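Local coordinates for protein gamma-glutamyl-gamma-aminobutyrate hydrolase PuuD (Escherichia coli, PDB 6VTV) that hydrolyses the gamma-glutamyl linkage of gamma-glutamyl-gamma-aminobutyrate to release 4-aminobutanoate and glutamate, the last step of putrescine degradation to 4-aminobutanoate, at residues Q29-E33 with K34-A38; A102-N105 with A106-R110; I47-P50 with H51-E55; S57-E60 with Q61-K65. All coordinates share one frame; numbering follows the deposited sequence.

Contact 1: Q29-E33 with K34-A38; sequences QTLQE and KYLNA
The amide oxygen of Q32 is gripped from two directions. K34 NZ donates to Q32 OE1 over 2.8 Å, tilted 20° from the carbonyl plane, and a water donating a hydrogen bond to Q32 OE1 also lies 2.7 Å from Y35 OH. K34 reaches this oxygen by an extended chain that bends only at its last torsion (chi4 76°), which lays it alongside Q32. The same ammonium forms a salt bridge with E228 and a hydrogen bond with Y157, while the Y35 ring packs on H226. Since H226 and E228 are predicted, with C118, to form the Cys-His-Glu triad of a class I glutamine amidotransferase-like fold, the polar cluster at the start of helix 33-42 probably borders the active site. Residues Q29-Q32 pair antiparallel with a strand of the second subunit, extending the sheet across the dimer interface. Q32 is the N-cap, its carbonyl taking a weak bond from Y35 N. In the first turn E33 O accepts a bond from N37 N at 2.7 Å, with L36 N as a weak second donor. E33 OE2 accepts a hydrogen bond from NE2 of Q29 of the second subunit, whereas OE1 accepts them from two waters. One of these accepts from N37 ND2; the other donates to N37 OD1, so water ties both ends of the amide to the carboxylate. On the apolar side L31 CD2 meets L36 CD2 at 3.6 Å.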
ATOM      1  N   GLN B  29      -6.234   4.020  -2.110  1.00 18.70           N
ATOM      2  CA  GLN B  29      -6.026   2.764  -1.404  1.00 19.58           C
ATOM      3  C   GLN B  29      -5.220   3.042  -0.142  1.00 24.49           C
ATOM      4  O   GLN B  29      -4.181   3.708  -0.196  1.00 23.36           O
ATOM      5  CB  GLN B  29      -5.303   1.757  -2.298  1.00 21.47           C
ATOM      6  CG  GLN B  29      -6.071   1.395  -3.559  1.00 25.67           C
ATOM      7  CD  GLN B  29      -7.119   0.329  -3.308  1.00 28.90           C
ATOM      8  OE1 GLN B  29      -6.795  -0.801  -2.941  1.00 26.49           O
ATOM      9  NE2 GLN B  29      -8.385   0.682  -3.506  1.00 28.82           N
ATOM     10  N   THR B  30      -5.702   2.539   0.993  1.00 23.70           N
ATOM     11  CA  THR B  30      -5.147   2.897   2.290  1.00 28.19           C
ATOM     12  C   THR B  30      -4.783   1.652   3.087  1.00 25.88           C
ATOM     13  O   THR B  30      -5.318   0.562   2.868  1.00 23.36           O
ATOM     14  CB  THR B  30      -6.129   3.750   3.106  1.00 30.22           C
ATOM     15  OG1 THR B  30      -7.228   2.938   3.534  1.00 26.01           O
ATOM     16  CG2 THR B  30      -6.653   4.916   2.276  1.00 32.02           C
ATOM     17  N   LEU B  31      -3.865   1.842   4.032  1.00 24.70           N
ATOM     18  CA  LEU B  31      -3.470   0.796   4.968  1.00 24.33           C
ATOM     19  C   LEU B  31      -2.984   1.466   6.242  1.00 26.54           C
ATOM     20  O   LEU B  31      -1.975   2.178   6.219  1.00 25.39           O
ATOM     21  CB  LEU B  31      -2.379  -0.096   4.377  1.00 24.82           C
ATOM     22  CG  LEU B  31      -1.826  -1.183   5.301  1.00 25.38           C
ATOM     23  CD1 LEU B  31      -2.952  -2.045   5.851  1.00 28.61           C
ATOM     24  CD2 LEU B  31      -0.808  -2.029   4.560  1.00 22.51           C
ATOM     25  N   GLN B  32      -3.699   1.246   7.344  1.00 22.79           N
ATOM     26  CA  GLN B  32      -3.330   1.872   8.605  1.00 25.75           C
ATOM     27  C   GLN B  32      -1.962   1.382   9.066  1.00 23.66           C
ATOM     28  O   GLN B  32      -1.626   0.202   8.932  1.00 19.60           O
ATOM     29  CB  GLN B  32      -4.388   1.582   9.670  1.00 25.52           C
ATOM     30  CG  GLN B  32      -5.658   2.404   9.512  1.00 25.64           C
ATOM     31  CD  GLN B  32      -6.633   2.190  10.652  1.00 28.93           C
ATOM     32  OE1 GLN B  32      -6.566   1.185  11.357  1.00 30.63           O
ATOM     33  NE2 GLN B  32      -7.548   3.135  10.837  1.00 25.50           N
ATOM     34  N   GLU B  33      -1.169   2.308   9.614  1.00 20.34           N
ATOM     35  CA  GLU B  33       0.206   1.986   9.978  1.00 21.92           C
ATOM     36  C   GLU B  33       0.278   0.971  11.114  1.00 25.70           C
ATOM     37  O   GLU B  33       1.241   0.198  11.183  1.00 23.15           O
ATOM     38  CB  GLU B  33       0.964   3.260  10.358  1.00 23.76           C
ATOM     39  CG  GLU B  33       1.317   4.143   9.171  1.00 28.93           C
ATOM     40  CD  GLU B  33       2.361   5.193   9.504  1.00 34.71           C
ATOM     41  OE1 GLU B  33       2.803   5.252  10.672  1.00 38.52           O
ATOM     42  OE2 GLU B  33       2.738   5.962   8.595  1.00 34.71           O
ATOM     43  N   LYS B  34      -0.715   0.951  12.008  1.00 22.17           N
ATOM     44  CA  LYS B  34      -0.640   0.029  13.138  1.00 24.94           C
ATOM     45  C   LYS B  34      -0.705  -1.425  12.686  1.00 20.31           C
ATOM     46  O   LYS B  34      -0.116  -2.297  13.334  1.00 23.03           O
ATOM     47  CB  LYS B  34      -1.741   0.330  14.157  1.00 24.37           C
ATOM     48  CG  LYS B  34      -3.166   0.325  13.626  1.00 22.08           C
ATOM     49  CD  LYS B  34      -4.140   0.486  14.790  1.00 25.23           C
ATOM     50  CE  LYS B  34      -5.534   0.893  14.336  1.00 28.47           C
ATOM     51  NZ  LYS B  34      -6.301  -0.243  13.748  1.00 23.10           N
ATOM     52  N   TYR B  35      -1.398  -1.711  11.581  1.00 20.26           N
ATOM     53  CA  TYR B  35      -1.335  -3.056  11.017  1.00 22.79           C
ATOM     54  C   TYR B  35       0.059  -3.354  10.481  1.00 25.09           C
ATOM     55  O   TYR B  35       0.540  -4.489  10.574  1.00 23.71           O
ATOM     56  CB  TYR B  35      -2.383  -3.217   9.916  1.00 21.94           C
ATOM     57  CG  TYR B  35      -3.804  -3.149  10.424  1.00 24.85           C
ATOM     58  CD1 TYR B  35      -4.373  -4.222  11.098  1.00 28.49           C
ATOM     59  CD2 TYR B  35      -4.570  -2.006  10.244  1.00 23.96           C
ATOM     60  CE1 TYR B  35      -5.671  -4.163  11.567  1.00 29.09           C
ATOM     61  CE2 TYR B  35      -5.867  -1.936  10.712  1.00 27.26           C
ATOM     62  CZ  TYR B  35      -6.412  -3.016  11.375  1.00 27.14           C
ATOM     63  OH  TYR B  35      -7.703  -2.948  11.842  1.00 28.67           O
ATOM     64  N   LEU B  36       0.727  -2.335   9.933  1.00 22.99           N
ATOM     65  CA  LEU B  36       2.072  -2.517   9.401  1.00 24.49           C
ATOM     66  C   LEU B  36       3.092  -2.688  10.517  1.00 23.70           C
ATOM     67  O   LEU B  36       3.982  -3.542  10.425  1.00 26.94           O
ATOM     68  CB  LEU B  36       2.447  -1.327   8.521  1.00 21.75           C
ATOM     69  CG  LEU B  36       1.768  -1.302   7.156  1.00 23.59           C
ATOM     70  CD1 LEU B  36       1.854   0.082   6.541  1.00 22.16           C
ATOM     71  CD2 LEU B  36       2.402  -2.340   6.255  1.00 27.08           C
ATOM     72  N   ASN B  37       2.983  -1.878  11.574  1.00 27.42           N
ATOM     73  CA  ASN B  37       3.955  -1.930  12.662  1.00 25.35           C
ATOM     74  C   ASN B  37       3.979  -3.305  13.320  1.00 27.29           C
ATOM     75  O   ASN B  37       5.043  -3.789  13.725  1.00 26.75           O
ATOM     76  CB  ASN B  37       3.640  -0.850  13.697  1.00 30.24           C
ATOM     77  CG  ASN B  37       3.641   0.546  13.106  1.00 34.61           C
ATOM     78  OD1 ASN B  37       4.371   0.832  12.157  1.00 37.26           O
ATOM     79  ND2 ASN B  37       2.818   1.425  13.666  1.00 32.66           N
ATOM     80  N   ALA B  38       2.815  -3.949  13.433  1.00 25.11           N
ATOM     81  CA  ALA B  38       2.753  -5.251  14.091  1.00 23.77           C
ATOM     82  C   ALA B  38       3.464  -6.322  13.273  1.00 23.45           C
ATOM     83  O   ALA B  38       4.149  -7.185  13.834  1.00 25.16           O
ATOM     84  CB  ALA B  38       1.298  -5.642  14.340  1.00 23.61           C
TER
HETATM   85  O   HOH W   1      -9.222  -0.729  11.554  1.00 18.19           O
HETATM   86  O   HOH W   2       2.691   4.674  13.277  1.00 34.75           O
HETATM   87  O   HOH W   3       5.337   3.371  10.821  1.00 44.23           O

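Contact 2: A102-N105 with A106-R110; sequences AIIN and AALER
Four backbone hydrogen bonds join A102-N105 to A106-R110, each from an N-H to the carbonyl four residues earlier. A106 N reaches A102 O at 3.1 Å, A107 N reaches I103 O at 3.0 Å, and L108 N reaches I104 O at 2.9 Å. The fourth, from E109 N to N105 O, is the longest at 3.3 Å. Within the second segment R110 N continues the pattern by bonding to A106 O.

Apolar contact between side chains comes from I104 and L108, one turn apart and pointing the same way. The CG2 branch of I104, which chi1 of -71° places opposite the backbone N, lies alongside L108 CD1 at 3.9 Å. I104 also packs on L71 and on E123, L124 and A127 of helix 119-127, and L108 on I114, so this side of the helix is shared by strands and a neighbouring helix. The small methyls stay close to the backbone: A107 CB sits 3.2 Å from I103 O, and A106 CB 3.4 Å from A102 O. A107 also rests on I69 and I114.

Among the polar groups, the guanidinium of R110 has its partner in E60, to which NH2 forms a salt bridge, while N105 and E109 are exposed. The whole is the regular C-terminal part of an amphipathic helix, 94-109, which links the parallel strands 68-71 and 114-117 in a beta-alpha-beta crossover of the alpha/beta fold.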
ATOM      1  N   ALA B 102     -11.045 -13.306  -3.384  1.00 26.04           N
ATOM      2  CA  ALA B 102     -10.178 -13.972  -4.349  1.00 25.04           C
ATOM      3  C   ALA B 102      -8.889 -14.456  -3.694  1.00 24.68           C
ATOM      4  O   ALA B 102      -8.449 -15.586  -3.931  1.00 25.86           O
ATOM      5  CB  ALA B 102      -9.872 -13.032  -5.516  1.00 26.47           C
ATOM      6  N   ILE B 103      -8.273 -13.617  -2.860  1.00 23.44           N
ATOM      7  CA  ILE B 103      -6.976 -13.985  -2.306  1.00 31.19           C
ATOM      8  C   ILE B 103      -7.116 -15.009  -1.181  1.00 29.62           C
ATOM      9  O   ILE B 103      -6.188 -15.788  -0.935  1.00 30.33           O
ATOM     10  CB  ILE B 103      -6.213 -12.729  -1.849  1.00 27.75           C
ATOM     11  CG1 ILE B 103      -4.710 -13.009  -1.811  1.00 26.35           C
ATOM     12  CG2 ILE B 103      -6.713 -12.242  -0.495  1.00 25.15           C
ATOM     13  CD1 ILE B 103      -3.857 -11.765  -1.853  1.00 27.46           C
ATOM     14  N   ILE B 104      -8.259 -15.047  -0.492  1.00 23.28           N
ATOM     15  CA  ILE B 104      -8.476 -16.088   0.510  1.00 22.23           C
ATOM     16  C   ILE B 104      -8.592 -17.451  -0.162  1.00 26.68           C
ATOM     17  O   ILE B 104      -7.891 -18.401   0.201  1.00 35.70           O
ATOM     18  CB  ILE B 104      -9.721 -15.778   1.363  1.00 22.15           C
ATOM     19  CG1 ILE B 104      -9.466 -14.598   2.300  1.00 24.01           C
ATOM     20  CG2 ILE B 104     -10.132 -17.004   2.166  1.00 24.14           C
ATOM     21  CD1 ILE B 104     -10.729 -14.071   2.951  1.00 28.28           C
ATOM     22  N   ASN B 105      -9.478 -17.560  -1.158  1.00 26.98           N
ATOM     23  CA  ASN B 105      -9.671 -18.826  -1.859  1.00 30.34           C
ATOM     24  C   ASN B 105      -8.372 -19.319  -2.480  1.00 31.21           C
ATOM     25  O   ASN B 105      -8.076 -20.520  -2.452  1.00 31.87           O
ATOM     26  CB  ASN B 105     -10.741 -18.666  -2.939  1.00 34.61           C
ATOM     27  CG  ASN B 105     -12.141 -18.594  -2.368  1.00 39.00           C
ATOM     28  OD1 ASN B 105     -12.530 -19.417  -1.539  1.00 44.23           O
ATOM     29  ND2 ASN B 105     -12.908 -17.603  -2.808  1.00 35.67           N
ATOM     30  N   ALA B 106      -7.586 -18.407  -3.051  1.00 29.42           N
ATOM     31  CA  ALA B 106      -6.317 -18.799  -3.652  1.00 33.95           C
ATOM     32  C   ALA B 106      -5.322 -19.257  -2.594  1.00 30.85           C
ATOM     33  O   ALA B 106      -4.631 -20.264  -2.780  1.00 30.85           O
ATOM     34  CB  ALA B 106      -5.747 -17.639  -4.465  1.00 34.27           C
ATOM     35  N   ALA B 107      -5.241 -18.537  -1.473  1.00 28.63           N
ATOM     36  CA  ALA B 107      -4.293 -18.909  -0.428  1.00 30.34           C
ATOM     37  C   ALA B 107      -4.690 -20.205   0.266  1.00 33.26           C
ATOM     38  O   ALA B 107      -3.823 -20.923   0.776  1.00 34.26           O
ATOM     39  CB  ALA B 107      -4.161 -17.781   0.595  1.00 30.31           C
ATOM     40  N   LEU B 108      -5.987 -20.523   0.304  1.00 32.67           N
ATOM     41  CA  LEU B 108      -6.409 -21.765   0.940  1.00 31.90           C
ATOM     42  C   LEU B 108      -6.055 -22.974   0.089  1.00 35.18           C
ATOM     43  O   LEU B 108      -5.737 -24.041   0.630  1.00 37.06           O
ATOM     44  CB  LEU B 108      -7.910 -21.730   1.227  1.00 29.70           C
ATOM     45  CG  LEU B 108      -8.358 -20.762   2.324  1.00 28.59           C
ATOM     46  CD1 LEU B 108      -9.848 -20.900   2.593  1.00 28.28           C
ATOM     47  CD2 LEU B 108      -7.557 -20.987   3.599  1.00 26.64           C
ATOM     48  N   GLU B 109      -6.091 -22.827  -1.236  1.00 32.25           N
ATOM     49  CA  GLU B 109      -5.665 -23.911  -2.109  1.00 37.77           C
ATOM     50  C   GLU B 109      -4.149 -24.053  -2.130  1.00 36.46           C
ATOM     51  O   GLU B 109      -3.637 -25.176  -2.175  1.00 39.05           O
ATOM     52  CB  GLU B 109      -6.199 -23.682  -3.524  1.00 42.95           C
ATOM     53  CG  GLU B 109      -5.632 -24.643  -4.545  1.00 57.26           C
ATOM     54  CD  GLU B 109      -6.279 -24.488  -5.899  1.00 68.30           C
ATOM     55  OE1 GLU B 109      -7.514 -24.289  -5.947  1.00 71.27           O
ATOM     56  OE2 GLU B 109      -5.563 -24.577  -6.916  1.00 73.61           O
ATOM     57  N   ARG B 110      -3.421 -22.938  -2.094  1.00 35.76           N
ATOM     58  CA  ARG B 110      -1.963 -22.960  -2.086  1.00 35.91           C
ATOM     59  C   ARG B 110      -1.377 -23.156  -0.693  1.00 40.06           C
ATOM     60  O   ARG B 110      -0.149 -23.186  -0.557  1.00 36.19           O
ATOM     61  CB  ARG B 110      -1.416 -21.665  -2.693  1.00 35.10           C
ATOM     62  CG  ARG B 110      -1.949 -21.364  -4.082  1.00 40.17           C
ATOM     63  CD  ARG B 110      -1.223 -20.197  -4.723  1.00 42.69           C
ATOM     64  NE  ARG B 110      -1.650 -19.994  -6.104  1.00 45.49           N
ATOM     65  CZ  ARG B 110      -0.822 -19.725  -7.107  1.00 47.76           C
ATOM     66  NH1 ARG B 110       0.481 -19.629  -6.883  1.00 44.34           N
ATOM     67  NH2 ARG B 110      -1.295 -19.555  -8.334  1.00 53.91           N
TER

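Contact 3: I47-P50 with H51-E55; sequences IALP and HALAE
P50 and L53 make the centre of this turn, meeting through both backbone and side chain. L53 N donates to P50 O at 3.1 Å, and this bond between residues three apart closes the turn. Directly beside it L53 CD1 lies against the proline ring, 3.6 Å from P50 CD. The leucine CG sits opposite its own carbonyl carbon (chi1 -63°), and its chain passes back over P50 O toward the strand. There the same methyl meets L49 CD2 at 4.0 Å, the two leucines crossing at about a right angle.

In the next shell, A54 N bonds to H51 O at 3.1 Å and E55 N to A52 O at 3.3 Å, so the three-residue spacing is repeated. H51 is fixed at both ends: its backbone N donates to Q29 OE1 and its ring NE2 bonds to M18 O. P50 also packs on L36, and L53 on L45, of the second subunit. Past the turn, E55 OE1 caps L58 N and also bonds to S57 OG. Such a 3-10 turn with a helix N-cap at its end carries the chain from strand 45-49 of the central sheet into helix 56-62.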
ATOM      1  N   ILE B  47       3.987  -5.901   2.089  1.00 27.02           N
ATOM      2  CA  ILE B  47       3.715  -5.152   0.869  1.00 27.01           C
ATOM      3  C   ILE B  47       2.204  -5.013   0.745  1.00 25.20           C
ATOM      4  O   ILE B  47       1.468  -5.989   0.931  1.00 28.44           O
ATOM      5  CB  ILE B  47       4.320  -5.823  -0.381  1.00 28.33           C
ATOM      6  CG1 ILE B  47       3.859  -7.276  -0.506  1.00 28.53           C
ATOM      7  CG2 ILE B  47       5.841  -5.748  -0.343  1.00 29.26           C
ATOM      8  CD1 ILE B  47       4.151  -7.886  -1.861  1.00 25.85           C
ATOM      9  N   ALA B  48       1.742  -3.800   0.461  1.00 21.43           N
ATOM     10  CA  ALA B  48       0.315  -3.517   0.412  1.00 22.69           C
ATOM     11  C   ALA B  48      -0.241  -3.844  -0.967  1.00 26.33           C
ATOM     12  O   ALA B  48       0.372  -3.529  -1.991  1.00 25.15           O
ATOM     13  CB  ALA B  48       0.043  -2.055   0.765  1.00 22.16           C
ATOM     14  N   LEU B  49      -1.413  -4.476  -0.984  1.00 24.39           N
ATOM     15  CA  LEU B  49      -2.006  -4.981  -2.217  1.00 26.61           C
ATOM     16  C   LEU B  49      -3.215  -4.145  -2.610  1.00 23.66           C
ATOM     17  O   LEU B  49      -4.240  -4.181  -1.912  1.00 21.60           O
ATOM     18  CB  LEU B  49      -2.407  -6.447  -2.049  1.00 24.84           C
ATOM     19  CG  LEU B  49      -1.338  -7.369  -1.460  1.00 24.19           C
ATOM     20  CD1 LEU B  49      -1.904  -8.760  -1.213  1.00 20.66           C
ATOM     21  CD2 LEU B  49      -0.119  -7.432  -2.367  1.00 23.69           C
ATOM     22  N   PRO B  50      -3.152  -3.390  -3.706  1.00 25.26           N
ATOM     23  CA  PRO B  50      -4.328  -2.638  -4.157  1.00 23.37           C
ATOM     24  C   PRO B  50      -5.414  -3.557  -4.695  1.00 25.49           C
ATOM     25  O   PRO B  50      -5.172  -4.702  -5.083  1.00 25.11           O
ATOM     26  CB  PRO B  50      -3.779  -1.730  -5.265  1.00 25.72           C
ATOM     27  CG  PRO B  50      -2.285  -1.821  -5.169  1.00 29.05           C
ATOM     28  CD  PRO B  50      -1.971  -3.136  -4.543  1.00 28.38           C
ATOM     29  N   HIS B  51      -6.637  -3.016  -4.729  1.00 22.96           N
ATOM     30  CA  HIS B  51      -7.800  -3.789  -5.150  1.00 26.69           C
ATOM     31  C   HIS B  51      -7.729  -4.205  -6.612  1.00 30.16           C
ATOM     32  O   HIS B  51      -8.363  -5.195  -6.992  1.00 32.17           O
ATOM     33  CB  HIS B  51      -9.079  -2.986  -4.902  1.00 27.68           C
ATOM     34  CG  HIS B  51      -9.343  -2.702  -3.456  1.00 27.66           C
ATOM     35  ND1 HIS B  51     -10.309  -1.815  -3.036  1.00 26.41           N
ATOM     36  CD2 HIS B  51      -8.763  -3.186  -2.332  1.00 25.64           C
ATOM     37  CE1 HIS B  51     -10.315  -1.764  -1.716  1.00 26.70           C
ATOM     38  NE2 HIS B  51      -9.386  -2.586  -1.263  1.00 26.94           N
ATOM     39  N   ALA B  52      -6.976  -3.476  -7.441  1.00 28.56           N
ATOM     40  CA  ALA B  52      -6.843  -3.852  -8.844  1.00 29.15           C
ATOM     41  C   ALA B  52      -6.154  -5.198  -9.016  1.00 24.71           C
ATOM     42  O   ALA B  52      -6.315  -5.836 -10.063  1.00 26.76           O
ATOM     43  CB  ALA B  52      -6.077  -2.774  -9.611  1.00 28.46           C
ATOM     44  N   LEU B  53      -5.396  -5.647  -8.014  1.00 22.86           N
ATOM     45  CA  LEU B  53      -4.731  -6.941  -8.081  1.00 23.82           C
ATOM     46  C   LEU B  53      -5.703  -8.109  -8.002  1.00 28.84           C
ATOM     47  O   LEU B  53      -5.283  -9.253  -8.206  1.00 30.80           O
ATOM     48  CB  LEU B  53      -3.696  -7.051  -6.962  1.00 22.80           C
ATOM     49  CG  LEU B  53      -2.559  -6.034  -7.048  1.00 25.80           C
ATOM     50  CD1 LEU B  53      -1.490  -6.343  -6.017  1.00 26.72           C
ATOM     51  CD2 LEU B  53      -1.970  -6.014  -8.449  1.00 27.10           C
ATOM     52  N   ALA B  54      -6.982  -7.852  -7.713  1.00 28.87           N
ATOM     53  CA  ALA B  54      -7.978  -8.915  -7.727  1.00 32.89           C
ATOM     54  C   ALA B  54      -8.175  -9.492  -9.121  1.00 37.05           C
ATOM     55  O   ALA B  54      -8.794 -10.553  -9.257  1.00 38.76           O
ATOM     56  CB  ALA B  54      -9.310  -8.399  -7.184  1.00 32.22           C
ATOM     57  N   GLU B  55      -7.677  -8.815 -10.150  1.00 35.12           N
ATOM     58  CA  GLU B  55      -7.723  -9.355 -11.499  1.00 36.00           C
ATOM     59  C   GLU B  55      -7.005 -10.702 -11.528  1.00 35.68           C
ATOM     60  O   GLU B  55      -5.865 -10.801 -11.053  1.00 37.03           O
ATOM     61  CB  GLU B  55      -7.080  -8.373 -12.479  1.00 37.81           C
ATOM     62  CG  GLU B  55      -7.606  -8.459 -13.902  1.00 47.21           C
ATOM     63  CD  GLU B  55      -7.140  -9.708 -14.616  1.00 54.60           C
ATOM     64  OE1 GLU B  55      -5.959 -10.076 -14.448  1.00 56.27           O
ATOM     65  OE2 GLU B  55      -7.949 -10.321 -15.343  1.00 58.45           O
TER

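Contact 4: S57-E60 with Q61-K65; sequences SLLE and QLLPK
L59 and L63 lie one turn apart on the tight side of this helix end, where L63 N donates to L59 O at 3.0 Å, the one backbone bond between the two segments that is not weak. L63 CG rests 3.2 Å from that oxygen, and its CD1 branch approaches L59 CG at 4.2 Å. L62 N divides itself between L58 O and L59 O, and Q61 N turns to L58 O; all three bonds are weak. P64 has no N-H to give, and its CD sits 3.2 Å from E60 O, in place of a helical donor. The spacing then shortens, with K65 N bonded to L62 O, as the helix passes into a 3-10 turn.

Toward solvent, where S57, E60 and P64 are exposed, the contact is looser. E60 bends at chi2, bringing OE1, the partner of R110 NH2, to 3.8 Å from L63 CD1. At the subunit boundary Q61, extended and with its CG beside its own N (chi1 -69°), runs along the helix until NE2 meets S57 O at 2.9 Å. The oxygen lies in the plane of the Q61 amide, yet the donor stands 53° out of the S57 carbonyl plane. Q61 OE1 accepts a hydrogen bond from the backbone N of N11 of the second subunit, so both N and O of the amide are used.

L59 and L63 face helix 94-109, packing on I103 together with A102 and A106 respectively. L62 meets L53 of the turn after strand 45-49; L58 touches I40 and L62 touches L45, both of the second subunit.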
ATOM      1  N   SER B  57      -5.379 -12.652 -13.665  1.00 36.45           N
ATOM      2  CA  SER B  57      -4.059 -12.813 -14.269  1.00 43.19           C
ATOM      3  C   SER B  57      -2.973 -12.135 -13.442  1.00 38.26           C
ATOM      4  O   SER B  57      -1.838 -12.622 -13.397  1.00 40.91           O
ATOM      5  CB  SER B  57      -4.057 -12.270 -15.699  1.00 49.63           C
ATOM      6  OG  SER B  57      -4.152 -10.857 -15.715  1.00 54.67           O
ATOM      7  N   LEU B  58      -3.297 -11.023 -12.781  1.00 33.49           N
ATOM      8  CA  LEU B  58      -2.319 -10.367 -11.919  1.00 34.11           C
ATOM      9  C   LEU B  58      -2.160 -11.104 -10.594  1.00 34.49           C
ATOM     10  O   LEU B  58      -1.045 -11.214 -10.073  1.00 34.28           O
ATOM     11  CB  LEU B  58      -2.724  -8.914 -11.671  1.00 31.74           C
ATOM     12  CG  LEU B  58      -2.887  -8.020 -12.899  1.00 35.87           C
ATOM     13  CD1 LEU B  58      -3.174  -6.592 -12.472  1.00 35.88           C
ATOM     14  CD2 LEU B  58      -1.647  -8.079 -13.778  1.00 36.77           C
ATOM     15  N   LEU B  59      -3.263 -11.610 -10.037  1.00 30.80           N
ATOM     16  CA  LEU B  59      -3.194 -12.311  -8.761  1.00 29.51           C
ATOM     17  C   LEU B  59      -2.366 -13.585  -8.871  1.00 30.80           C
ATOM     18  O   LEU B  59      -1.563 -13.891  -7.981  1.00 30.44           O
ATOM     19  CB  LEU B  59      -4.603 -12.630  -8.262  1.00 30.83           C
ATOM     20  CG  LEU B  59      -4.737 -13.036  -6.793  1.00 35.69           C
ATOM     21  CD1 LEU B  59      -4.394 -11.873  -5.880  1.00 34.41           C
ATOM     22  CD2 LEU B  59      -6.137 -13.558  -6.507  1.00 37.77           C
ATOM     23  N   GLU B  60      -2.545 -14.341  -9.959  1.00 33.90           N
ATOM     24  CA  GLU B  60      -1.793 -15.581 -10.132  1.00 40.50           C
ATOM     25  C   GLU B  60      -0.296 -15.324 -10.235  1.00 41.04           C
ATOM     26  O   GLU B  60       0.508 -16.159  -9.804  1.00 41.27           O
ATOM     27  CB  GLU B  60      -2.288 -16.328 -11.369  1.00 51.35           C
ATOM     28  CG  GLU B  60      -3.668 -16.949 -11.213  1.00 63.54           C
ATOM     29  CD  GLU B  60      -3.639 -18.245 -10.427  1.00 70.96           C
ATOM     30  OE1 GLU B  60      -3.980 -18.221  -9.225  1.00 69.93           O
ATOM     31  OE2 GLU B  60      -3.278 -19.289 -11.010  1.00 75.88           O
ATOM     32  N   GLN B  61       0.101 -14.182 -10.803  1.00 40.98           N
ATOM     33  CA  GLN B  61       1.521 -13.866 -10.904  1.00 39.81           C
ATOM     34  C   GLN B  61       2.107 -13.457  -9.558  1.00 37.90           C
ATOM     35  O   GLN B  61       3.300 -13.669  -9.314  1.00 31.52           O
ATOM     36  CB  GLN B  61       1.742 -12.754 -11.929  1.00 33.70           C
ATOM     37  CG  GLN B  61       1.475 -13.159 -13.369  1.00 36.85           C
ATOM     38  CD  GLN B  61       1.578 -11.985 -14.322  1.00 42.42           C
ATOM     39  OE1 GLN B  61       2.675 -11.554 -14.676  1.00 42.66           O
ATOM     40  NE2 GLN B  61       0.433 -11.461 -14.742  1.00 39.40           N
ATOM     41  N   LEU B  62       1.292 -12.879  -8.677  1.00 34.30           N
ATOM     42  CA  LEU B  62       1.782 -12.340  -7.415  1.00 32.66           C
ATOM     43  C   LEU B  62       1.857 -13.393  -6.312  1.00 32.52           C
ATOM     44  O   LEU B  62       2.781 -13.360  -5.492  1.00 32.85           O
ATOM     45  CB  LEU B  62       0.889 -11.181  -6.961  1.00 32.11           C
ATOM     46  CG  LEU B  62       1.308 -10.454  -5.679  1.00 39.46           C
ATOM     47  CD1 LEU B  62       2.799 -10.141  -5.685  1.00 42.55           C
ATOM     48  CD2 LEU B  62       0.493  -9.194  -5.495  1.00 43.11           C
ATOM     49  N   LEU B  63       0.902 -14.321  -6.277  1.00 28.36           N
ATOM     50  CA  LEU B  63       0.837 -15.301  -5.194  1.00 33.19           C
ATOM     51  C   LEU B  63       2.137 -16.062  -4.946  1.00 36.16           C
ATOM     52  O   LEU B  63       2.487 -16.248  -3.767  1.00 28.88           O
ATOM     53  CB  LEU B  63      -0.311 -16.283  -5.465  1.00 32.04           C
ATOM     54  CG  LEU B  63      -1.718 -15.699  -5.326  1.00 32.80           C
ATOM     55  CD1 LEU B  63      -2.725 -16.632  -5.964  1.00 35.41           C
ATOM     56  CD2 LEU B  63      -2.064 -15.440  -3.865  1.00 27.86           C
ATOM     57  N   PRO B  64       2.884 -16.528  -5.956  1.00 36.15           N
ATOM     58  CA  PRO B  64       4.151 -17.220  -5.659  1.00 35.86           C
ATOM     59  C   PRO B  64       5.156 -16.366  -4.908  1.00 34.15           C
ATOM     60  O   PRO B  64       6.063 -16.919  -4.273  1.00 36.06           O
ATOM     61  CB  PRO B  64       4.678 -17.601  -7.050  1.00 37.64           C
ATOM     62  CG  PRO B  64       3.470 -17.664  -7.903  1.00 37.67           C
ATOM     63  CD  PRO B  64       2.569 -16.581  -7.396  1.00 34.87           C
ATOM     64  N   LYS B  65       5.028 -15.043  -4.954  1.00 34.29           N
ATOM     65  CA  LYS B  65       5.949 -14.147  -4.269  1.00 36.87           C
ATOM     66  C   LYS B  65       5.486 -13.774  -2.867  1.00 34.64           C
ATOM     67  O   LYS B  65       6.202 -13.053  -2.165  1.00 33.47           O
ATOM     68  CB  LYS B  65       6.159 -12.882  -5.108  1.00 41.21           C
ATOM     69  CG  LYS B  65       6.911 -13.146  -6.404  1.00 48.73           C
ATOM     70  CD  LYS B  65       6.642 -12.080  -7.451  1.00 49.89           C
ATOM     71  CE  LYS B  65       7.416 -12.369  -8.727  1.00 52.38           C
ATOM     72  NZ  LYS B  65       6.966 -11.521  -9.864  1.00 53.86           N
TER

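Contacts 2, 3 and 4 form one connected group, in which helices 94-109 and 56-62 pack on each other and on the end of strand 45-49; contact 1 joins it through contact 3, where L31 packs on A48. Contact 1 is the polar member, with K34 and Y35 beside the predicted triad; the other three lie away from the annotated sites. Contacts 2 and 4 are amphipathic, each with a buried aliphatic side and an exposed polar one, whereas contact 3 has no exposed touching residue and contact 1 joins a buried leucine pair to a polar, water-bridged rim. The second subunit touches contacts 1, 3 and 4, but not contact 2.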